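Local coordinates for uncharacterized protein (Bacteroides eggerthii, PDB 4GDZ) that is of unknown function but belongs to the DUF4251 family and carries a bound magnesium ion in the crystal, at residues A[95-100]-A[153-158]; A[36-41]-A[133-138]; A[72-77]-A[162-167]. All blocks are in the same frame, centred on the assembly; numbering follows the deposited sequence. Where two conformers were deposited one is given.

How the contacts relate
All three contacts belong to one antiparallel sheet and the helices packed on it. Contact 1 stands beside the magnesium site, and its centre lies about 18 Å from that of contact 3 and about 21 Å from that of contact 2, on the opposite side of the chain's centre from both. Strand 155-163 connects the two regions: its start supplies Met155 to contact 1, and its end leads into Leu164 of contact 3. Contacts 2 and 3 are neighbours, with centres about 13 Å apart. They touch directly where Ala41 CB lies 3.7 Å from Pro163 CA, and Asp37 OD2 makes a weak hydrogen bond to Gln166 NE2.

Contact 1 of 3, residues A[95-100]-A[153-158]; sequences GGVTVD and NTMTLS. With MG (magnesium ion), chain B.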
ATOM      1  N   GLY A  95       7.902  -9.065 -15.891  1.00 46.50           N
ATOM      2  CA  GLY A  95       7.729  -7.797 -16.622  1.00 46.10           C
ATOM      3  C   GLY A  95       9.095  -7.172 -16.840  1.00 45.19           C
ATOM      4  O   GLY A  95      10.116  -7.599 -16.252  1.00 42.00           O
ATOM      5  N   GLY A  96       9.116  -6.123 -17.641  1.00 45.89           N
ATOM      6  CA  GLY A  96      10.354  -5.410 -17.866  1.00 50.04           C
ATOM      7  C   GLY A  96      10.337  -4.535 -19.099  1.00 46.57           C
ATOM      8  O   GLY A  96       9.420  -4.606 -19.915  1.00 47.65           O
ATOM      9  N   VAL A  97      11.328  -3.655 -19.150  1.00 44.00           N
ATOM     10  CA  VAL A  97      11.561  -2.736 -20.266  1.00 43.42           C
ATOM     11  C   VAL A  97      13.005  -2.218 -20.145  1.00 46.71           C
ATOM     12  O   VAL A  97      13.550  -2.108 -19.039  1.00 46.56           O
ATOM     13  CB  VAL A  97      10.552  -1.562 -20.270  1.00 48.36           C
ATOM     14  CG1 VAL A  97      10.865  -0.564 -19.165  1.00 47.13           C
ATOM     15  CG2 VAL A  97      10.511  -0.857 -21.639  1.00 47.66           C
ATOM     16  N   THR A  98      13.622  -1.887 -21.273  1.00 43.64           N
ATOM     17  CA  THR A  98      14.869  -1.104 -21.274  1.00 43.69           C
ATOM     18  C   THR A  98      14.738   0.081 -22.231  1.00 46.18           C
ATOM     19  O   THR A  98      14.400  -0.079 -23.390  1.00 43.71           O
ATOM     20  CB  THR A  98      16.099  -1.967 -21.658  1.00 45.18           C
ATOM     21  OG1 THR A  98      16.223  -3.039 -20.722  1.00 46.01           O
ATOM     22  CG2 THR A  98      17.429  -1.150 -21.664  1.00 44.17           C
ATOM     23  N   VAL A  99      14.979   1.283 -21.728  1.00 41.35           N
ATOM     24  CA  VAL A  99      14.998   2.480 -22.585  1.00 43.72           C
ATOM     25  C   VAL A  99      16.252   3.258 -22.238  1.00 44.36           C
ATOM     26  O   VAL A  99      16.474   3.651 -21.078  1.00 45.21           O
ATOM     27  CB  VAL A  99      13.762   3.386 -22.346  1.00 46.36           C
ATOM     28  CG1 VAL A  99      13.733   4.520 -23.394  1.00 47.59           C
ATOM     29  CG2 VAL A  99      12.476   2.557 -22.384  1.00 47.55           C
ATOM     30  N   ASP A 100      17.056   3.519 -23.247  1.00 43.97           N
ATOM     31  CA  ASP A 100      18.296   4.279 -23.083  1.00 46.83           C
ATOM     32  C   ASP A 100      18.235   5.457 -24.029  1.00 51.74           C
ATOM     33  O   ASP A 100      18.077   5.260 -25.232  1.00 46.12           O
ATOM     34  CB  ASP A 100      19.472   3.349 -23.432  1.00 50.60           C
ATOM     35  CG  ASP A 100      20.843   4.003 -23.227  1.00 60.83           C
ATOM     36  OD1 ASP A 100      20.917   4.956 -22.443  1.00 63.26           O
ATOM     37  OD2 ASP A 100      21.837   3.534 -23.825  1.00 67.68           O
ATOM     38  N   ASN A 153      -0.121  -0.329 -19.662  1.00 61.03           N
ATOM     39  CA  ASN A 153       0.389  -0.911 -18.440  0.50 61.77           C
ATOM     40  C   ASN A 153       1.618  -0.154 -17.871  1.00 75.22           C
ATOM     41  O   ASN A 153       2.308   0.597 -18.568  1.00 54.92           O
ATOM     42  CB  ASN A 153       0.711  -2.386 -18.663  0.50 57.88           C
ATOM     43  CG  ASN A 153      -0.469  -3.150 -19.262  0.50 65.17           C
ATOM     44  OD1 ASN A 153      -1.625  -2.881 -18.938  0.50 52.15           O
ATOM     45  ND2 ASN A 153      -0.181  -4.078 -20.150  0.50 57.64           N
ATOM     46  N   THR A 154       1.855  -0.332 -16.586  1.00 51.19           N
ATOM     47  CA  THR A 154       2.925   0.353 -15.893  1.00 53.91           C
ATOM     48  C   THR A 154       3.512  -0.631 -14.893  1.00 54.98           C
ATOM     49  O   THR A 154       2.913  -1.677 -14.616  1.00 49.72           O
ATOM     50  CB  THR A 154       2.395   1.621 -15.178  1.00 57.05           C
ATOM     51  OG1 THR A 154       1.536   1.207 -14.131  1.00 56.08           O
ATOM     52  CG2 THR A 154       1.596   2.537 -16.118  1.00 56.00           C
HETATM   53  N   MSE A 155       4.689  -0.294 -14.377  1.00 46.45           N
HETATM   54  CA  MSE A 155       5.375  -1.070 -13.350  0.50 46.63           C
HETATM   55  C   MSE A 155       5.807  -0.104 -12.262  1.00 49.93           C
HETATM   56  O   MSE A 155       6.262   1.004 -12.554  1.00 47.06           O
HETATM   57  CB  MSE A 155       6.606  -1.767 -13.924  0.50 49.57           C
HETATM   58  CG  MSE A 155       6.283  -2.911 -14.864  0.50 61.62           C
HETATM   59 SE   MSE A 155       7.645  -3.157 -16.223  0.38 64.37          SE
HETATM   60  CE  MSE A 155       7.466  -1.270 -16.860  0.50 45.44           C
ATOM     61  N   THR A 156       5.647  -0.519 -11.008  1.00 45.01           N
ATOM     62  CA  THR A 156       5.989   0.309  -9.837  1.00 43.48           C
ATOM     63  C   THR A 156       6.980  -0.487  -8.992  1.00 45.09           C
ATOM     64  O   THR A 156       6.720  -1.642  -8.629  1.00 48.47           O
ATOM     65  CB  THR A 156       4.726   0.734  -9.062  1.00 43.37           C
ATOM     66  OG1 THR A 156       3.911   1.572  -9.904  1.00 46.07           O
ATOM     67  CG2 THR A 156       5.076   1.536  -7.745  1.00 46.83           C
ATOM     68  N   LEU A 157       8.110   0.146  -8.697  1.00 44.77           N
ATOM     69  CA  LEU A 157       9.210  -0.431  -7.912  1.00 44.13           C
ATOM     70  C   LEU A 157       9.667   0.539  -6.844  1.00 52.41           C
ATOM     71  O   LEU A 157       9.404   1.731  -6.933  1.00 47.35           O
ATOM     72  CB  LEU A 157      10.398  -0.747  -8.820  1.00 45.45           C
ATOM     73  CG  LEU A 157      10.053  -1.767  -9.927  1.00 51.11           C
ATOM     74  CD1 LEU A 157       9.631  -1.081 -11.224  1.00 51.15           C
ATOM     75  CD2 LEU A 157      11.239  -2.690 -10.162  1.00 50.92           C
ATOM     76  N   SER A 158      10.343   0.024  -5.823  1.00 47.98           N
ATOM     77  CA  SER A 158      10.899   0.867  -4.790  1.00 47.65           C
ATOM     78  C   SER A 158      12.290   0.432  -4.517  1.00 50.27           C
ATOM     79  O   SER A 158      12.666  -0.729  -4.788  1.00 48.72           O
ATOM     80  CB  SER A 158      10.051   0.869  -3.504  1.00 52.37           C
ATOM     81  OG  SER A 158      10.048  -0.384  -2.847  1.00 55.98           O
TER
HETATM   82 MG    MG B 200       2.785   1.717 -20.542  1.00 66.54          MG
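Asn153 O binds the magnesium ion at 2.3 Å, and two residues further on Met155 reaches across to Gly96 and Val97. Pro148 O, Asn151 O and Asn147 OD1 grip the same ion, so it ties the loop before strand 155-163 to the end of strand 141-148. The contact spans the inside of a strongly curved antiparallel sheet: the short axes of 95-100 and 155-158 run nearly perpendicular, at 87° and 9.1 Å apart. They are not sheet neighbours, since strands 77-85, 61-74 and 46-55 lie between them, and no hydrogen bond joins them.

Met155 is a selenomethionine modelled in two conformers, so its contacts describe one of them. Its selenium lies over the face of the Gly95-Gly96 peptide, with SE 3.6 Å from Gly96 N and well off the N-H direction. Gly96 CA is nearly as close to SE, at 3.9 Å. Val82 and Phe84 of strand 77-85 and Pro148 pack on the same side chain, and a glycerol, probably from the crystallisation liquor, lies about 4 Å from it. Val97, buried against Ile127, points its CB toward Met155. A bend at the last torsion of Met155 (chi3 -56°) turns the terminal methyl toward this valine, and Met155 CE meets Val97 CG1 at 4.2 Å.

Contact 2 of 3, residues A[36-41]-A[133-138]; sequences DDAVAA and LTLTNG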
ATOM      1  N   ASP A  36      19.422  14.010   2.565  1.00 64.94           N
ATOM      2  CA  ASP A  36      20.138  15.188   2.030  1.00 71.54           C
ATOM      3  C   ASP A  36      20.922  14.869   0.751  1.00 69.35           C
ATOM      4  O   ASP A  36      20.900  15.659  -0.202  1.00 73.15           O
ATOM      5  CB  ASP A  36      21.116  15.756   3.063  1.00 80.04           C
ATOM      6  CG  ASP A  36      20.425  16.492   4.214  1.00 88.17           C
ATOM      7  OD1 ASP A  36      19.177  16.646   4.227  1.00 83.20           O
ATOM      8  OD2 ASP A  36      21.166  16.940   5.113  1.00 96.39           O
ATOM      9  N   ASP A  37      21.615  13.724   0.735  1.00 69.78           N
ATOM     10  CA  ASP A  37      22.395  13.300  -0.431  1.00 68.49           C
ATOM     11  C   ASP A  37      21.455  13.037  -1.620  1.00 65.13           C
ATOM     12  O   ASP A  37      21.778  13.390  -2.761  1.00 63.63           O
ATOM     13  CB  ASP A  37      23.176  11.995  -0.155  1.00 70.29           C
ATOM     14  CG  ASP A  37      24.330  12.162   0.839  1.00 82.03           C
ATOM     15  OD1 ASP A  37      24.717  13.309   1.170  1.00 72.12           O
ATOM     16  OD2 ASP A  37      24.859  11.111   1.282  1.00 76.46           O
ATOM     17  N   ALA A  38      20.314  12.383  -1.353  1.00 60.26           N
ATOM     18  CA  ALA A  38      19.328  12.060  -2.404  1.00 62.69           C
ATOM     19  C   ALA A  38      18.755  13.338  -3.002  1.00 60.68           C
ATOM     20  O   ALA A  38      18.677  13.460  -4.216  1.00 61.40           O
ATOM     21  CB  ALA A  38      18.217  11.174  -1.863  1.00 60.75           C
ATOM     22  N   VAL A  39      18.409  14.304  -2.152  1.00 63.10           N
ATOM     23  CA  VAL A  39      17.890  15.602  -2.606  1.00 63.65           C
ATOM     24  C   VAL A  39      18.909  16.375  -3.447  1.00 67.24           C
ATOM     25  O   VAL A  39      18.572  16.886  -4.521  1.00 62.48           O
ATOM     26  CB  VAL A  39      17.406  16.475  -1.426  1.00 74.17           C
ATOM     27  CG1 VAL A  39      17.141  17.903  -1.888  1.00 68.15           C
ATOM     28  CG2 VAL A  39      16.161  15.858  -0.789  1.00 63.45           C
ATOM     29  N   ALA A  40      20.156  16.434  -2.988  1.00 63.86           N
ATOM     30  CA  ALA A  40      21.215  17.060  -3.776  1.00 68.58           C
ATOM     31  C   ALA A  40      21.405  16.319  -5.115  1.00 67.02           C
ATOM     32  O   ALA A  40      21.656  16.956  -6.130  1.00 62.63           O
ATOM     33  CB  ALA A  40      22.528  17.126  -2.997  1.00 70.43           C
ATOM     34  N   ALA A  41      21.276  14.988  -5.132  1.00 62.91           N
ATOM     35  CA  ALA A  41      21.433  14.221  -6.388  1.00 62.93           C
ATOM     36  C   ALA A  41      20.309  14.560  -7.394  1.00 62.06           C
ATOM     37  O   ALA A  41      20.578  14.762  -8.581  1.00 58.50           O
ATOM     38  CB  ALA A  41      21.469  12.723  -6.114  1.00 61.44           C
ATOM     39  N   LEU A 133       8.473   9.635  -9.751  1.00 44.08           N
ATOM     40  CA  LEU A 133       9.326   9.260  -8.624  1.00 47.33           C
ATOM     41  C   LEU A 133       8.933  10.073  -7.404  1.00 48.05           C
ATOM     42  O   LEU A 133       8.735  11.292  -7.493  1.00 48.76           O
ATOM     43  CB  LEU A 133      10.794   9.503  -9.021  1.00 53.97           C
ATOM     44  CG  LEU A 133      11.959   9.305  -8.048  1.00 64.68           C
ATOM     45  CD1 LEU A 133      13.258   9.375  -8.836  1.00 66.28           C
ATOM     46  CD2 LEU A 133      11.951  10.373  -6.971  1.00 62.05           C
ATOM     47  N   THR A 134       8.827   9.400  -6.250  1.00 44.84           N
ATOM     48  CA  THR A 134       8.476  10.051  -5.002  1.00 47.25           C
ATOM     49  C   THR A 134       9.517   9.682  -3.944  1.00 51.81           C
ATOM     50  O   THR A 134      10.004   8.550  -3.905  1.00 51.38           O
ATOM     51  CB  THR A 134       7.081   9.651  -4.490  1.00 53.47           C
ATOM     52  OG1 THR A 134       7.058   8.228  -4.303  1.00 54.18           O
ATOM     53  CG2 THR A 134       6.001  10.097  -5.482  1.00 52.36           C
ATOM     54  N   LEU A 135       9.880  10.668  -3.133  1.00 52.84           N
ATOM     55  CA  LEU A 135      10.853  10.519  -2.047  1.00 55.29           C
ATOM     56  C   LEU A 135      10.215  11.093  -0.801  1.00 58.75           C
ATOM     57  O   LEU A 135       9.854  12.262  -0.768  1.00 56.39           O
ATOM     58  CB  LEU A 135      12.165  11.273  -2.385  1.00 57.46           C
ATOM     59  CG  LEU A 135      13.294  11.320  -1.340  1.00 66.95           C
ATOM     60  CD1 LEU A 135      13.949   9.960  -1.201  1.00 59.90           C
ATOM     61  CD2 LEU A 135      14.338  12.378  -1.699  1.00 61.52           C
ATOM     62  N   THR A 136      10.079  10.280   0.230  1.00 64.79           N
ATOM     63  CA  THR A 136       9.600  10.755   1.525  1.00 68.53           C
ATOM     64  C   THR A 136      10.775  11.355   2.358  1.00 64.91           C
ATOM     65  O   THR A 136      11.909  10.853   2.324  1.00 69.32           O
ATOM     66  CB  THR A 136       8.861   9.621   2.273  1.00 70.29           C
ATOM     67  OG1 THR A 136       7.716   9.238   1.497  1.00 77.26           O
ATOM     68  CG2 THR A 136       8.362  10.070   3.667  1.00 61.53           C
ATOM     69  N   ASN A 137      10.503  12.451   3.056  1.00 68.79           N
ATOM     70  CA  ASN A 137      11.486  13.061   3.965  1.00 72.50           C
ATOM     71  C   ASN A 137      12.091  12.021   4.927  1.00 73.56           C
ATOM     72  O   ASN A 137      11.431  11.044   5.315  1.00 73.76           O
ATOM     73  CB  ASN A 137      10.842  14.213   4.756  1.00 76.78           C
ATOM     74  CG  ASN A 137      11.801  14.863   5.761  1.00 94.13           C
ATOM     75  OD1 ASN A 137      12.888  15.332   5.410  1.00 96.12           O
ATOM     76  ND2 ASN A 137      11.388  14.896   7.020  1.00 95.43           N
ATOM     77  N   GLY A 138      13.360  12.221   5.281  1.00 77.85           N
ATOM     78  CA  GLY A 138      13.986  11.464   6.357  1.00 81.57           C
ATOM     79  C   GLY A 138      14.802  10.258   5.940  1.00 81.81           C
ATOM     80  O   GLY A 138      15.534   9.713   6.749  1.00 73.10           O
TER
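Leu135 leads with CD2, which lies 4.0 Å from Val39 CG2 and 4.1 Å from Ala38 CB, so one methyl bridges two consecutive residues of the helix. The leucine CG stands opposite its own backbone N (chi1 176°), which carries the branched end away from the strand and toward the helix. Ala38 directs its CB at the leucine. Val39 offers CG2, the methyl beside its backbone N, and its side chain meets that of Leu135 at about a right angle.

This is helix-on-sheet packing: helix 28-44 leans on the curved antiparallel sheet near the end of strand 128-135, with the Ala38 and Leu135 CA atoms 8.6 Å apart. The helical turn itself is fixed by Ala40 N to Asp36 O at 3.0 Å and by Ala41 N to Asp37 O. Further out, Tyr35 packs on Leu135 from one turn earlier in the helix, while Ile116 of the adjacent strand 116-123 touches Val39 and also holds Leu135 in the sheet by backbone hydrogen bonding. Phe47 of strand 46-55 receives both Ala41 and Leu133. Thr134, next to Leu135 in the strand, hydrogen-bonds through OG1 to Gln60 OE1 of the second subunit.

Contact 3 of 3, residues A[72-77]-A[162-167]; sequences LVNQGR and LPLNQS
Asn74 and Leu164 bring their CA atoms to 8.1 Å where the type II' turn of a tight beta hairpin, Asn74 to Arg77, joins strands 61-74 and 77-85 and comes close to the 3-10 turn 164-166 that follows strand 155-163. The beta turn is closed by hydrogen bonds in both directions between Asn74 and Arg77, the shorter being Asn74 N to Arg77 O at 2.8 Å. Between the segments no hydrogen bond forms, and Leu164 does most of the touching.

Its CD1 sits almost squarely above the flat carboxamide of Asn74, 3.7 Å from CG and only slightly further from ND2 and OD1, so the methyl rests on the face of the amide. The two side chains cross at about a right angle. The first torsion of Asn74 (chi1 -173°) carries the carboxamide to the side of the carbonyl carbon, where its face meets this methyl, and OD1 accepts a hydrogen bond from Gln46 NE2, which helps fix the rotation of the group. The other leucine methyl, CD2, turns to the strand itself: it lies 4.0 Å from Val73 O and 4.4 Å from Leu72 CG.

Strands 61-74 and 155-163 are not sheet neighbours. Strand 46-55 runs between them, pairing with Val73 through Phe47 and with Leu162 through Val48, so Leu164 reaches over that strand. Phe170 of the short helix 168-171, which Ser167 N-caps through OG to Phe170 N, packs on Leu72, Asn74 and Leu164 alike. With OD1 of Asn74 bonded to Gln46 NE2, the face of the amide can take an apolar methyl, and the union of the two segments rests on van der Waals packing alone.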
ATOM      1  N   LEU A  72      18.509   5.565 -14.018  1.00 47.80           N
ATOM      2  CA  LEU A  72      19.722   6.379 -13.970  1.00 47.80           C
ATOM      3  C   LEU A  72      19.510   7.635 -14.790  1.00 49.38           C
ATOM      4  O   LEU A  72      19.065   7.564 -15.938  1.00 51.02           O
ATOM      5  CB  LEU A  72      20.903   5.595 -14.539  1.00 50.24           C
ATOM      6  CG  LEU A  72      22.285   6.285 -14.514  1.00 63.27           C
ATOM      7  CD1 LEU A  72      23.392   5.252 -14.359  1.00 64.97           C
ATOM      8  CD2 LEU A  72      22.476   7.096 -15.768  1.00 58.91           C
ATOM      9  N   VAL A  73      19.812   8.788 -14.196  1.00 48.91           N
ATOM     10  CA  VAL A  73      19.730  10.059 -14.881  1.00 49.20           C
ATOM     11  C   VAL A  73      21.078  10.730 -14.683  1.00 54.34           C
ATOM     12  O   VAL A  73      21.590  10.821 -13.554  1.00 50.47           O
ATOM     13  CB  VAL A  73      18.568  10.946 -14.372  1.00 52.51           C
ATOM     14  CG1 VAL A  73      18.687  12.368 -14.940  1.00 51.14           C
ATOM     15  CG2 VAL A  73      17.216  10.313 -14.735  1.00 49.79           C
ATOM     16  N   ASN A  74      21.678  11.151 -15.788  1.00 56.13           N
ATOM     17  CA  ASN A  74      22.945  11.879 -15.746  1.00 54.93           C
ATOM     18  C   ASN A  74      22.867  13.055 -16.692  1.00 56.59           C
ATOM     19  O   ASN A  74      23.153  12.923 -17.879  1.00 57.08           O
ATOM     20  CB  ASN A  74      24.120  10.986 -16.107  1.00 55.13           C
ATOM     21  CG  ASN A  74      25.454  11.683 -15.896  1.00 62.41           C
ATOM     22  OD1 ASN A  74      25.510  12.854 -15.507  1.00 63.68           O
ATOM     23  ND2 ASN A  74      26.528  10.960 -16.134  1.00 63.05           N
ATOM     24  N   GLN A  75      22.389  14.169 -16.145  1.00 59.03           N
ATOM     25  CA  GLN A  75      22.148  15.404 -16.872  1.00 65.96           C
ATOM     26  C   GLN A  75      21.114  15.148 -17.988  1.00 71.03           C
ATOM     27  O   GLN A  75      20.011  14.717 -17.672  1.00 76.28           O
ATOM     28  CB  GLN A  75      23.476  16.063 -17.254  1.00 74.34           C
ATOM     29  CG  GLN A  75      24.132  16.540 -15.962  1.00 69.38           C
ATOM     30  CD  GLN A  75      25.542  17.087 -16.089  1.00 93.02           C
ATOM     31  OE1 GLN A  75      26.272  16.834 -17.049  1.00 80.86           O
ATOM     32  NE2 GLN A  75      25.944  17.819 -15.076  1.00 79.53           N
ATOM     33  N   GLY A  76      21.419  15.370 -19.255  1.00 68.39           N
ATOM     34  CA  GLY A  76      20.373  15.183 -20.280  1.00 55.99           C
ATOM     35  C   GLY A  76      20.186  13.754 -20.785  1.00 52.43           C
ATOM     36  O   GLY A  76      19.397  13.514 -21.708  1.00 52.79           O
ATOM     37  N   ARG A  77      20.925  12.801 -20.214  1.00 51.96           N
ATOM     38  CA  ARG A  77      20.855  11.414 -20.642  1.00 54.01           C
ATOM     39  C   ARG A  77      20.318  10.558 -19.500  1.00 54.89           C
ATOM     40  O   ARG A  77      20.546  10.830 -18.317  1.00 51.58           O
ATOM     41  CB  ARG A  77      22.237  10.864 -21.047  1.00 60.45           C
ATOM     42  CG  ARG A  77      22.997  11.687 -22.082  1.00 73.58           C
ATOM     43  CD  ARG A  77      22.443  11.572 -23.485  1.00 79.19           C
ATOM     44  NE  ARG A  77      22.412  10.188 -23.972  1.00 88.33           N
ATOM     45  CZ  ARG A  77      21.946   9.820 -25.170  1.00 98.26           C
ATOM     46  NH1 ARG A  77      21.491  10.729 -26.033  1.00101.48           N
ATOM     47  NH2 ARG A  77      21.943   8.535 -25.510  1.00 95.90           N
ATOM     48  N   LEU A 162      20.182   7.306  -4.951  1.00 58.53           N
ATOM     49  CA  LEU A 162      21.607   7.509  -4.648  1.00 57.06           C
ATOM     50  C   LEU A 162      22.252   8.509  -5.599  1.00 55.82           C
ATOM     51  O   LEU A 162      21.933   8.534  -6.800  1.00 56.75           O
ATOM     52  CB  LEU A 162      22.355   6.167  -4.766  1.00 55.78           C
ATOM     53  CG  LEU A 162      21.997   5.038  -3.787  1.00 66.91           C
ATOM     54  CD1 LEU A 162      22.602   3.734  -4.296  1.00 59.59           C
ATOM     55  CD2 LEU A 162      22.471   5.350  -2.360  1.00 59.90           C
ATOM     56  N   PRO A 163      23.199   9.308  -5.086  1.00 59.99           N
ATOM     57  CA  PRO A 163      24.057  10.043  -6.011  1.00 58.48           C
ATOM     58  C   PRO A 163      24.873   9.055  -6.857  1.00 58.53           C
ATOM     59  O   PRO A 163      25.119   7.921  -6.424  1.00 57.38           O
ATOM     60  CB  PRO A 163      24.961  10.890  -5.105  1.00 63.37           C
ATOM     61  CG  PRO A 163      24.612  10.556  -3.699  1.00 68.13           C
ATOM     62  CD  PRO A 163      23.526   9.537  -3.665  1.00 61.68           C
ATOM     63  N   LEU A 164      25.244   9.477  -8.061  1.00 63.83           N
ATOM     64  CA  LEU A 164      25.990   8.635  -9.011  1.00 63.99           C
ATOM     65  C   LEU A 164      27.220   8.021  -8.372  1.00 67.46           C
ATOM     66  O   LEU A 164      27.443   6.818  -8.494  1.00 66.85           O
ATOM     67  CB  LEU A 164      26.424   9.462 -10.225  1.00 68.47           C
ATOM     68  CG  LEU A 164      25.319   9.919 -11.184  1.00 64.44           C
ATOM     69  CD1 LEU A 164      25.938  10.594 -12.399  1.00 66.59           C
ATOM     70  CD2 LEU A 164      24.412   8.773 -11.619  1.00 57.35           C
ATOM     71  N   ASN A 165      27.992   8.843  -7.658  1.00 71.65           N
ATOM     72  CA  ASN A 165      29.229   8.368  -7.029  1.00 69.62           C
ATOM     73  C   ASN A 165      29.038   7.422  -5.843  1.00 73.49           C
ATOM     74  O   ASN A 165      30.004   6.894  -5.313  1.00 68.49           O
ATOM     75  CB  ASN A 165      30.176   9.528  -6.663  1.00 69.80           C
ATOM     76  CG  ASN A 165      29.669  10.421  -5.518  1.00 90.20           C
ATOM     77  OD1 ASN A 165      28.643  10.174  -4.879  1.00 81.91           O
ATOM     78  ND2 ASN A 165      30.423  11.483  -5.258  1.00 93.99           N
ATOM     79  N   GLN A 166      27.800   7.192  -5.420  1.00 60.79           N
ATOM     80  CA  GLN A 166      27.545   6.166  -4.409  1.00 64.98           C
ATOM     81  C   GLN A 166      26.813   4.963  -4.992  1.00 64.15           C
ATOM     82  O   GLN A 166      26.415   4.059  -4.267  1.00 69.16           O
ATOM     83  CB  GLN A 166      26.753   6.772  -3.242  1.00 64.17           C
ATOM     84  CG  GLN A 166      27.564   7.739  -2.378  1.00 77.24           C
ATOM     85  CD  GLN A 166      26.681   8.467  -1.375  1.00 91.74           C
ATOM     86  OE1 GLN A 166      25.645   7.941  -0.954  1.00 89.49           O
ATOM     87  NE2 GLN A 166      27.069   9.689  -1.006  1.00 82.40           N
ATOM     88  N   SER A 167      26.630   4.952  -6.308  1.00 64.60           N
ATOM     89  CA  SER A 167      25.862   3.902  -6.966  1.00 54.32           C
ATOM     90  C   SER A 167      26.780   2.855  -7.583  1.00 62.48           C
ATOM     91  O   SER A 167      27.569   3.175  -8.476  1.00 57.09           O
ATOM     92  CB  SER A 167      24.987   4.527  -8.052  1.00 56.47           C
ATOM     93  OG  SER A 167      24.426   3.541  -8.872  1.00 53.98           O
TER